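Local coordinates for carboxylase (Deinococcus radiodurans, PDB 5H80), which probably catalyses the ATP-dependent carboxylation of biotin, as the biotin carboxylase domain of a single-chain, multienzyme bacterial carboxylase, at residues I47-S52 / G68-R73; Q241-G246 / L341-G346; V323-T328 / D335-Q340; T328-G333 / K424-R429. All coordinates share one frame; numbering follows the deposited sequence. Where two conformers were deposited one is given.

Interaction 1 (I47-S52 / G68-R73); sequences IERAVS and GSLHVR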
# COMPACT_ATOMS: atom_id res chain seq x y z
N ILE A 47 5.32 -10.42 11.22
CA ILE A 47 4.58 -11.04 12.26
C ILE A 47 4.21 -10.06 13.38
O ILE A 47 3.06 -10.12 13.83
CB ILE A 47 5.18 -12.40 12.76
CG1 ILE A 47 5.27 -13.35 11.61
CG2 ILE A 47 4.36 -12.95 13.86
CD1 ILE A 47 6.19 -14.56 11.84
N GLU A 48 5.15 -9.27 13.92
CA GLU A 48 4.90 -8.26 14.96
C GLU A 48 3.79 -7.30 14.55
O GLU A 48 2.86 -7.17 15.33
CB GLU A 48 6.14 -7.43 15.28
CG GLU A 48 7.18 -8.32 15.93
CD GLU A 48 8.59 -7.76 15.92
OE1 GLU A 48 8.86 -6.82 15.20
OE2 GLU A 48 9.47 -8.32 16.63
N ARG A 49 3.70 -7.02 13.24
CA ARG A 49 2.67 -6.06 12.70
C ARG A 49 1.29 -6.76 12.67
O ARG A 49 0.35 -6.22 13.12
CB ARG A 49 3.05 -5.50 11.35
CG ARG A 49 4.17 -4.47 11.34
CD ARG A 49 4.89 -4.32 10.05
NE ARG A 49 5.75 -3.17 10.12
CZ ARG A 49 6.65 -2.81 9.17
NH1 ARG A 49 6.78 -3.52 8.02
NH2 ARG A 49 7.42 -1.74 9.39
N ALA A 50 1.19 -8.04 12.31
CA ALA A 50 -0.13 -8.80 12.29
C ALA A 50 -0.61 -9.01 13.81
O ALA A 50 -1.75 -8.84 14.17
CB ALA A 50 0.13 -10.15 11.64
N VAL A 51 0.33 -9.33 14.69
CA VAL A 51 0.05 -9.48 16.12
C VAL A 51 -0.54 -8.21 16.69
O VAL A 51 -1.55 -8.29 17.43
CB VAL A 51 1.28 -9.96 16.88
CG1 VAL A 51 1.12 -9.99 18.42
CG2 VAL A 51 1.54 -11.47 16.48
N SER A 52 0.03 -7.11 16.36
CA SER A 52 -0.46 -5.76 16.80
C SER A 52 -1.82 -5.48 16.22
O SER A 52 -2.73 -4.98 16.97
CB SER A 52 0.50 -4.63 16.51
OG SER A 52 1.72 -4.67 17.31
N GLY A 68 20.47 -4.88 15.92
CA GLY A 68 20.03 -3.57 15.33
C GLY A 68 18.83 -3.75 14.38
O GLY A 68 18.22 -2.79 13.97
N SER A 69 18.49 -4.96 14.15
CA SER A 69 17.28 -5.36 13.38
C SER A 69 16.04 -4.69 13.94
O SER A 69 15.77 -4.64 15.14
CB SER A 69 17.08 -6.87 13.28
OG SER A 69 15.74 -7.10 12.66
N LEU A 70 15.15 -4.25 13.03
CA LEU A 70 13.84 -3.69 13.43
C LEU A 70 12.97 -4.59 14.22
O LEU A 70 12.23 -4.13 15.09
CB LEU A 70 13.05 -3.09 12.20
CG LEU A 70 11.69 -2.46 12.50
CD1 LEU A 70 11.83 -1.20 13.34
CD2 LEU A 70 11.04 -2.05 11.14
N HIS A 71 13.09 -5.92 14.00
CA HIS A 71 12.29 -6.86 14.80
C HIS A 71 12.53 -6.83 16.34
O HIS A 71 11.65 -7.17 17.08
CB HIS A 71 12.43 -8.24 14.21
CG HIS A 71 13.51 -9.11 14.78
ND1 HIS A 71 14.81 -9.17 14.31
CD2 HIS A 71 13.43 -10.02 15.80
CE1 HIS A 71 15.50 -10.04 15.04
NE2 HIS A 71 14.69 -10.57 15.94
N VAL A 72 13.70 -6.36 16.71
CA VAL A 72 14.03 -6.15 18.13
C VAL A 72 13.11 -5.09 18.77
O VAL A 72 12.23 -5.42 19.63
CB VAL A 72 15.52 -5.88 18.25
CG1 VAL A 72 15.86 -5.56 19.71
CG2 VAL A 72 16.36 -7.04 17.76
N ARG A 73 13.30 -3.85 18.29
CA ARG A 73 12.57 -2.68 18.74
C ARG A 73 11.07 -2.80 18.56
O ARG A 73 10.29 -2.30 19.38
CB ARG A 73 13.00 -1.44 17.93
CG ARG A 73 14.30 -0.78 18.36
CD ARG A 73 14.75 0.28 17.33
NE ARG A 73 15.09 -0.30 16.02
CZ ARG A 73 15.86 0.27 15.09
NH1 ARG A 73 16.43 1.46 15.29
NH2 ARG A 73 16.07 -0.37 13.94

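Interaction 2 (Q241-G246 / L341-G346); sequences QVAGDG and LRLAAG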
# COMPACT_ATOMS: atom_id res chain seq x y z
N GLN A 241 -1.71 -20.55 -3.29
CA GLN A 241 -1.90 -20.27 -1.89
C GLN A 241 -3.18 -20.89 -1.36
O GLN A 241 -4.29 -20.56 -1.90
CB GLN A 241 -2.01 -18.73 -1.73
CG GLN A 241 -2.19 -18.32 -0.32
CD GLN A 241 -0.89 -18.54 0.56
OE1 GLN A 241 0.11 -17.93 0.34
NE2 GLN A 241 -0.95 -19.60 1.46
N VAL A 242 -3.00 -21.78 -0.38
CA VAL A 242 -4.04 -22.36 0.41
C VAL A 242 -4.17 -21.89 1.84
O VAL A 242 -3.26 -21.47 2.52
CB VAL A 242 -3.98 -23.91 0.33
CG1 VAL A 242 -4.98 -24.60 1.24
CG2 VAL A 242 -4.19 -24.35 -1.12
N ALA A 243 -5.40 -21.96 2.28
CA ALA A 243 -5.75 -21.79 3.66
C ALA A 243 -6.78 -22.81 4.04
O ALA A 243 -7.76 -23.09 3.29
CB ALA A 243 -6.35 -20.34 3.93
N GLY A 244 -6.76 -23.15 5.30
CA GLY A 244 -7.74 -24.06 5.94
C GLY A 244 -8.01 -23.88 7.39
O GLY A 244 -7.21 -23.31 8.15
N ASP A 245 -9.14 -24.39 7.84
CA ASP A 245 -9.48 -24.27 9.27
C ASP A 245 -9.58 -25.64 9.94
O ASP A 245 -10.17 -25.82 11.02
CB ASP A 245 -10.69 -23.43 9.41
CG ASP A 245 -11.91 -24.05 8.79
OD1 ASP A 245 -11.90 -25.29 8.33
OD2 ASP A 245 -12.86 -23.29 8.63
N GLY A 246 -9.07 -26.65 9.22
CA GLY A 246 -9.27 -28.04 9.68
C GLY A 246 -10.55 -28.76 9.30
O GLY A 246 -10.61 -29.95 9.43
N LEU A 341 -2.68 -16.47 11.98
CA LEU A 341 -2.70 -16.40 13.44
C LEU A 341 -4.08 -16.81 14.00
O LEU A 341 -4.16 -17.60 14.94
CB LEU A 341 -2.35 -15.02 13.93
CG LEU A 341 -0.84 -14.61 13.84
CD1 LEU A 341 -0.64 -13.07 13.84
CD2 LEU A 341 -0.15 -15.32 15.05
N ARG A 342 -5.16 -16.27 13.44
CA ARG A 342 -6.50 -16.56 13.84
C ARG A 342 -6.89 -18.01 13.55
O ARG A 342 -7.60 -18.62 14.41
CB ARG A 342 -7.55 -15.54 13.36
CG ARG A 342 -7.22 -14.09 13.78
CD ARG A 342 -8.19 -13.15 13.11
NE ARG A 342 -9.55 -13.34 13.56
CZ ARG A 342 -10.49 -12.40 13.55
NH1 ARG A 342 -11.67 -12.68 14.07
NH2 ARG A 342 -10.30 -11.18 13.01
N LEU A 343 -6.49 -18.53 12.39
CA LEU A 343 -6.68 -19.93 12.07
C LEU A 343 -5.97 -20.81 13.10
O LEU A 343 -6.65 -21.72 13.65
CB LEU A 343 -6.24 -20.24 10.68
CG LEU A 343 -7.25 -19.72 9.62
CD1 LEU A 343 -6.49 -19.69 8.30
CD2 LEU A 343 -8.66 -20.33 9.48
N ALA A 344 -4.69 -20.55 13.38
CA ALA A 344 -3.98 -21.24 14.47
C ALA A 344 -4.69 -21.25 15.83
O ALA A 344 -4.72 -22.33 16.51
CB ALA A 344 -2.56 -20.74 14.62
N ALA A 345 -5.41 -20.16 16.16
CA ALA A 345 -6.07 -19.98 17.43
C ALA A 345 -7.51 -20.56 17.43
O ALA A 345 -8.15 -20.51 18.46
CB ALA A 345 -6.16 -18.47 17.69
N GLY A 346 -7.96 -21.18 16.33
CA GLY A 346 -9.18 -21.99 16.30
C GLY A 346 -10.36 -21.33 15.66
O GLY A 346 -11.44 -21.94 15.63

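Interaction 3 (V323-T328 / D335-Q340); sequences VEHTVT and DLVTAQ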
# COMPACT_ATOMS: atom_id res chain seq x y z
N VAL A 323 7.74 -16.30 1.77
CA VAL A 323 8.32 -15.00 1.59
C VAL A 323 7.41 -14.16 0.64
O VAL A 323 7.21 -12.91 0.94
CB VAL A 323 9.73 -15.07 0.93
CG1 VAL A 323 10.24 -13.70 0.56
CG2 VAL A 323 10.74 -15.61 1.95
N GLU A 324 6.96 -14.77 -0.46
CA GLU A 324 6.15 -14.11 -1.44
C GLU A 324 4.64 -13.96 -1.09
O GLU A 324 3.88 -13.70 -2.02
CB GLU A 324 6.37 -14.72 -2.81
CG GLU A 324 6.01 -16.11 -2.99
CD GLU A 324 7.05 -17.15 -2.56
OE1 GLU A 324 7.93 -16.86 -1.72
OE2 GLU A 324 6.97 -18.30 -3.10
N HIS A 325 4.21 -14.22 0.20
CA HIS A 325 2.82 -14.17 0.58
C HIS A 325 2.41 -12.67 0.34
O HIS A 325 1.24 -12.47 -0.04
CB HIS A 325 2.62 -14.51 2.04
CG HIS A 325 3.11 -13.43 2.99
ND1 HIS A 325 4.42 -13.27 3.36
CD2 HIS A 325 2.44 -12.40 3.58
CE1 HIS A 325 4.55 -12.22 4.18
NE2 HIS A 325 3.35 -11.67 4.34
N THR A 326 3.41 -11.79 0.44
CA THR A 326 3.11 -10.32 0.20
C THR A 326 2.38 -9.98 -1.14
O THR A 326 1.42 -9.08 -1.19
CB THR A 326 4.37 -9.52 0.20
OG1 THR A 326 5.18 -10.07 -0.82
CG2 THR A 326 5.09 -9.61 1.59
N VAL A 327 2.78 -10.56 -2.24
CA VAL A 327 2.13 -10.23 -3.56
C VAL A 327 0.66 -10.61 -3.66
O VAL A 327 -0.16 -9.87 -4.23
CB VAL A 327 2.87 -10.78 -4.81
CG1 VAL A 327 3.97 -9.88 -5.27
CG2 VAL A 327 3.42 -12.18 -4.60
N THR A 328 0.29 -11.75 -3.07
CA THR A 328 -1.04 -12.18 -3.00
C THR A 328 -1.83 -11.25 -2.14
O THR A 328 -2.93 -10.89 -2.49
CB THR A 328 -1.07 -13.59 -2.34
OG1 THR A 328 -0.41 -14.51 -3.21
CG2 THR A 328 -2.45 -14.08 -2.06
N ASP A 335 -5.07 -9.68 4.31
CA ASP A 335 -3.96 -9.89 5.26
C ASP A 335 -3.83 -11.43 5.61
O ASP A 335 -4.67 -11.99 6.44
CB ASP A 335 -4.22 -9.12 6.49
CG ASP A 335 -3.04 -9.06 7.46
OD1 ASP A 335 -2.25 -10.09 7.54
OD2 ASP A 335 -2.83 -7.99 8.13
N LEU A 336 -2.91 -12.05 4.94
CA LEU A 336 -2.62 -13.50 5.21
C LEU A 336 -2.11 -13.79 6.56
O LEU A 336 -2.39 -14.93 7.08
CB LEU A 336 -1.73 -14.13 4.14
CG LEU A 336 -2.43 -14.30 2.76
CD1 LEU A 336 -1.50 -14.54 1.60
CD2 LEU A 336 -3.58 -15.29 2.85
N VAL A 337 -1.34 -12.86 7.17
CA VAL A 337 -0.69 -13.28 8.46
C VAL A 337 -1.66 -13.16 9.63
O VAL A 337 -1.70 -13.96 10.61
CB VAL A 337 0.64 -12.56 8.67
CG1 VAL A 337 1.36 -13.06 9.96
CG2 VAL A 337 1.54 -12.69 7.41
N THR A 338 -2.49 -12.06 9.70
CA THR A 338 -3.56 -12.06 10.74
C THR A 338 -4.50 -13.29 10.59
O THR A 338 -4.84 -13.94 11.59
CB THR A 338 -4.38 -10.76 10.68
OG1 THR A 338 -4.93 -10.57 9.35
CG2 THR A 338 -3.50 -9.66 11.05
N ALA A 339 -4.84 -13.68 9.33
CA ALA A 339 -5.68 -14.87 9.01
C ALA A 339 -4.97 -16.16 9.56
O ALA A 339 -5.58 -16.94 10.29
CB ALA A 339 -5.98 -15.02 7.56
N GLN A 340 -3.70 -16.24 9.27
CA GLN A 340 -2.89 -17.38 9.71
C GLN A 340 -2.89 -17.55 11.27
O GLN A 340 -3.24 -18.66 11.76
CB GLN A 340 -1.50 -17.23 9.23
CG GLN A 340 -0.58 -18.46 9.49
CD GLN A 340 0.87 -18.13 9.25
OE1 GLN A 340 1.33 -16.98 9.28
NE2 GLN A 340 1.64 -19.20 8.91

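Interaction 4 (T328-G333 / K424-R429); sequences TEEWCG and KVVVHR. With EDO (1,2-ethanediol), chain G.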
# COMPACT_ATOMS: atom_id res chain seq x y z
N THR A 328 0.29 -11.75 -3.07
CA THR A 328 -1.04 -12.18 -3.00
C THR A 328 -1.83 -11.25 -2.14
O THR A 328 -2.93 -10.89 -2.49
CB THR A 328 -1.07 -13.59 -2.34
OG1 THR A 328 -0.41 -14.51 -3.21
CG2 THR A 328 -2.45 -14.08 -2.06
N GLU A 329 -1.25 -10.86 -1.01
CA GLU A 329 -1.90 -9.85 -0.12
C GLU A 329 -2.28 -8.62 -0.93
O GLU A 329 -3.41 -8.13 -0.79
CB GLU A 329 -0.91 -9.50 1.04
CG GLU A 329 -0.81 -10.64 2.06
CD GLU A 329 -0.15 -10.20 3.39
OE1 GLU A 329 0.66 -9.26 3.36
OE2 GLU A 329 -0.46 -10.77 4.43
N GLU A 330 -1.39 -8.03 -1.67
CA GLU A 330 -1.69 -6.74 -2.32
C GLU A 330 -2.62 -6.95 -3.54
O GLU A 330 -3.53 -6.08 -3.80
CB GLU A 330 -0.38 -6.04 -2.65
CG GLU A 330 0.53 -5.55 -1.51
CD GLU A 330 -0.18 -4.77 -0.55
OE1 GLU A 330 -0.84 -3.78 -0.97
OE2 GLU A 330 -0.24 -5.16 0.59
N TRP A 331 -2.39 -7.99 -4.35
CA TRP A 331 -3.32 -8.34 -5.41
C TRP A 331 -4.75 -8.58 -4.88
O TRP A 331 -5.73 -8.00 -5.45
CB TRP A 331 -2.81 -9.55 -6.21
CG TRP A 331 -3.68 -9.98 -7.32
CD1 TRP A 331 -4.43 -9.15 -8.21
CD2 TRP A 331 -3.95 -11.28 -7.69
NE1 TRP A 331 -5.10 -9.92 -9.10
CE2 TRP A 331 -4.78 -11.25 -8.84
CE3 TRP A 331 -3.46 -12.55 -7.23
CZ2 TRP A 331 -5.17 -12.39 -9.51
CZ3 TRP A 331 -3.90 -13.67 -7.85
CH2 TRP A 331 -4.79 -13.61 -9.01
N CYS A 332 -4.93 -9.43 -3.86
CA CYS A 332 -6.23 -9.91 -3.39
C CYS A 332 -6.87 -8.92 -2.39
O CYS A 332 -8.06 -9.02 -2.13
CB CYS A 332 -6.11 -11.29 -2.77
SG CYS A 332 -5.66 -12.61 -3.96
N GLY A 333 -6.09 -8.01 -1.79
CA GLY A 333 -6.53 -7.17 -0.67
C GLY A 333 -6.92 -7.98 0.53
O GLY A 333 -8.12 -8.09 0.86
N LYS A 424 11.83 -6.38 0.69
CA LYS A 424 10.94 -6.85 -0.37
C LYS A 424 10.09 -5.67 -0.88
O LYS A 424 9.49 -5.08 -0.08
CB LYS A 424 10.08 -7.99 0.04
CG LYS A 424 10.83 -9.16 0.71
CD LYS A 424 9.90 -10.31 1.16
CE LYS A 424 8.82 -9.97 2.20
NZ LYS A 424 8.03 -11.09 2.80
N VAL A 425 10.11 -5.41 -2.17
CA VAL A 425 9.36 -4.32 -2.77
C VAL A 425 8.24 -4.87 -3.57
O VAL A 425 8.47 -5.60 -4.57
CB VAL A 425 10.25 -3.47 -3.66
CG1 VAL A 425 9.49 -2.30 -4.43
CG2 VAL A 425 11.43 -2.92 -2.82
N VAL A 426 7.02 -4.48 -3.20
CA VAL A 426 5.81 -5.03 -3.80
C VAL A 426 5.18 -3.88 -4.54
O VAL A 426 4.96 -2.81 -3.93
CB VAL A 426 4.86 -5.67 -2.83
CG1 VAL A 426 3.68 -6.29 -3.51
CG2 VAL A 426 5.61 -6.74 -1.97
N VAL A 427 4.89 -4.10 -5.81
CA VAL A 427 4.24 -3.03 -6.56
C VAL A 427 2.93 -3.54 -7.12
O VAL A 427 2.82 -4.70 -7.51
CB VAL A 427 5.12 -2.51 -7.61
CG1 VAL A 427 4.39 -1.64 -8.55
CG2 VAL A 427 6.27 -1.71 -7.01
N HIS A 428 1.89 -2.70 -7.09
CA HIS A 428 0.50 -3.16 -7.39
C HIS A 428 -0.28 -2.12 -8.18
O HIS A 428 -0.04 -0.97 -8.04
CB HIS A 428 -0.23 -3.43 -6.13
CG HIS A 428 -1.68 -3.73 -6.28
ND1 HIS A 428 -2.66 -2.93 -5.70
CD2 HIS A 428 -2.34 -4.79 -6.84
CE1 HIS A 428 -3.85 -3.49 -5.90
NE2 HIS A 428 -3.68 -4.59 -6.62
N ARG A 429 -0.92 -2.59 -9.23
CA ARG A 429 -1.82 -1.74 -9.94
C ARG A 429 -3.09 -2.43 -10.30
O ARG A 429 -3.28 -3.68 -10.17
CB ARG A 429 -1.14 -1.23 -11.14
CG ARG A 429 -0.79 -2.25 -12.14
CD ARG A 429 0.20 -1.61 -13.11
NE ARG A 429 -0.42 -0.72 -14.10
CZ ARG A 429 0.09 0.45 -14.54
NH1 ARG A 429 1.18 0.95 -14.03
NH2 ARG A 429 -0.51 1.10 -15.52
C1 EDO G . -1.76 -5.83 3.48
O1 EDO G . -2.37 -5.61 2.20
C2 EDO G . -2.52 -6.72 4.41
O2 EDO G . -3.82 -6.07 4.45
O HOH W 1 -5.84 -6.20 -7.36

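Interaction 1 (I47-S52 / G68-R73)
Glu48 reaches from helix 42-53 toward the first turn of helix 70-74 and brings its carboxylate up to the backbone of His71. With CG beside its own backbone N (chi1 -67°) and the chain extended beyond it, the acid is carried across to the second helix. Glu48 OE2 comes to 2.5 Å from His71 O, an unusually short approach whose nature is doubtful. The same OE2 stands at the edge of the imidazole, 3.8 Å from His71 CB. Both helices belong to the biotin carboxylase N-terminal domain, whose parallel sheet carries helix 42-53 against strands 34-37 and 57-62. Ser69 N-caps the second helix: its OG accepts from His71 N at 3.2 Å and, in the plane of the ring, hydrogen-bonds His71 ND1 at 2.8 Å, while NE2 is bonded to Val61 O, which fixes the imidazole in rotation. Replacing Glu48 by alanine is likely to open a gap beside the first turn of the second helix and leave His71 O without its acidic neighbour. Arg49 and Leu70 cross at about a right angle, Arg49 NH2 4.0 Å from Leu70 CD2, and the guanidinium forms a salt bridge with Glu447 of the second subunit.

Interaction 2 (Q241-G246 / L341-G346)
Asp245, at the end of strand 236-245, and Leu343, in the last turn of helix 336-344, bring the two backbones to 5.9 Å between their CA atoms. No hydrogen bond joins the segments. The strand spends its backbone bonds on its sheet neighbours, Ala243 pairing with Thr250 on one flank and Gly244 with Cys298 on the other. The helix closes in a Schellman motif, in which Gly346 takes a positive phi of 104° and its N bonds back to Leu343 O at 3.0 Å.

Leu343 carries the whole contact from the helix side. Its CG stands anti to the carbonyl carbon (chi1 -75°), and both methyl groups fall on the carbonyl of Gly244, CD2 at 3.6 Å and CD1 at 3.7 Å from Gly244 O. The branch therefore straddles that oxygen. Beyond it, Leu343 CD2 also rests 3.7 Å from Asp245 CB, and Leu343 CD1 makes a looser apolar contact with Ala243 CB at 4.4 Å. The carboxylate of Asp245 turns from the leucine: OD1 accepts from the backbone N of Gln247 and of Ser248, while OD2 accepts from Leu349 N. Helix 349-352 adds Leu349 and Val352 to the apolar cluster round Leu343. Such packing of a helix on a four-stranded antiparallel sheet is consistent with the ATP-grasp fold expected of the ATP-binding domain of a biotin carboxylase.

Interaction 3 (V323-T328 / D335-Q340)
Leu336 and Val337, in the first turn of helix 336-344, pack on His325 and Thr328 of helix 325-332 in a buried van der Waals contact between consecutive helices. These two helices, joined by a short turn, lie in the ATP-binding domain of the biotin carboxylase, probably an ATP-grasp fold, and come after strand 312-318 of its antiparallel sheet. Leu336 points at the first helix and crosses Thr328 at about a right angle; Leu336 CD1 settles 3.8 Å from Thr328 CG2 and equally far from His325 O, with His325 CB at 4.1 Å. Thr328 offers its methyl because CG2 lies anti to the backbone N, while OG1, turned beside that N (chi1 -65°), bonds to Arg255. His325 places CG between its backbone N and carbonyl carbon (chi1 71°), swinging the imidazole toward the second helix. Its polar atoms have partners elsewhere, ND1 on Gln322 O and NE2 on Arg46. Val337 CG2 approaches the ring obliquely, 3.7 Å from His325 NE2. The second helix is capped by Asp335, whose carboxylate also forms a salt bridge with Arg46. Asp335 OD1 receives Thr338 N from above the carboxylate plane at 2.9 Å, in a nearly straight bond of 167°.

Interaction 4 (T328-G333 / K424-R429)
His428 projects from strand 421-429 onto the last turn of helix 325-332. His428 CB lies 4.4 Å from Glu330 CB. CG, anti to the backbone N (chi1 173°), carries the ring over the helix backbone, where Glu330 O sits above one face, offset toward the rim, nearest CE1 and NE2 and 3.2 Å from His428 NE2; the angle is too poor for a hydrogen bond. His428 CD2 meets Trp331 CA obliquely at 4.0 Å. At the tip, His428 NE2 bonds in the ring plane to a water oxygen at 2.8 Å, and that water donates to Trp331 O at 2.6 Å. Helix and strand run nearly parallel, at 15° with axes 8.5 Å apart, and join the ATP-binding domain to the antiparallel sheet of the biotin carboxylase C-terminal domain. With a leucine here, NE2 is gone, and the water on Trp331 O would probably be left without its second protein partner. Two residues back, Val426 CG1 meets Glu330 CG at 3.8 Å. Glu330 then bends at chi2 (-50°), and its OE2 joins Arg403 in a salt bridge and accepts from O1 of a 1,2-ethanediol that also bonds Arg430 of the second subunit.

In the fold
From the N terminus, interaction 1 closes first, a short loop within the N-terminal domain that is complete before the others begin. Interaction 2 opens next, at strand 236-245, and spans nearly a hundred residues before helix 336-344 returns to it; interaction 3 lies wholly within that span and uses the same helix. Interaction 4 starts on helix 325-332, shares Thr328 with interaction 3, and crosses both it and interaction 2 by running on to strand 421-429. Helix 336-344 also meets interaction 1, Ala50 CB packing 3.6 Å from Val337 CG1. The two consecutive helices thus link the N-terminal domain, the ATP-binding sheet and the C-terminal sheet.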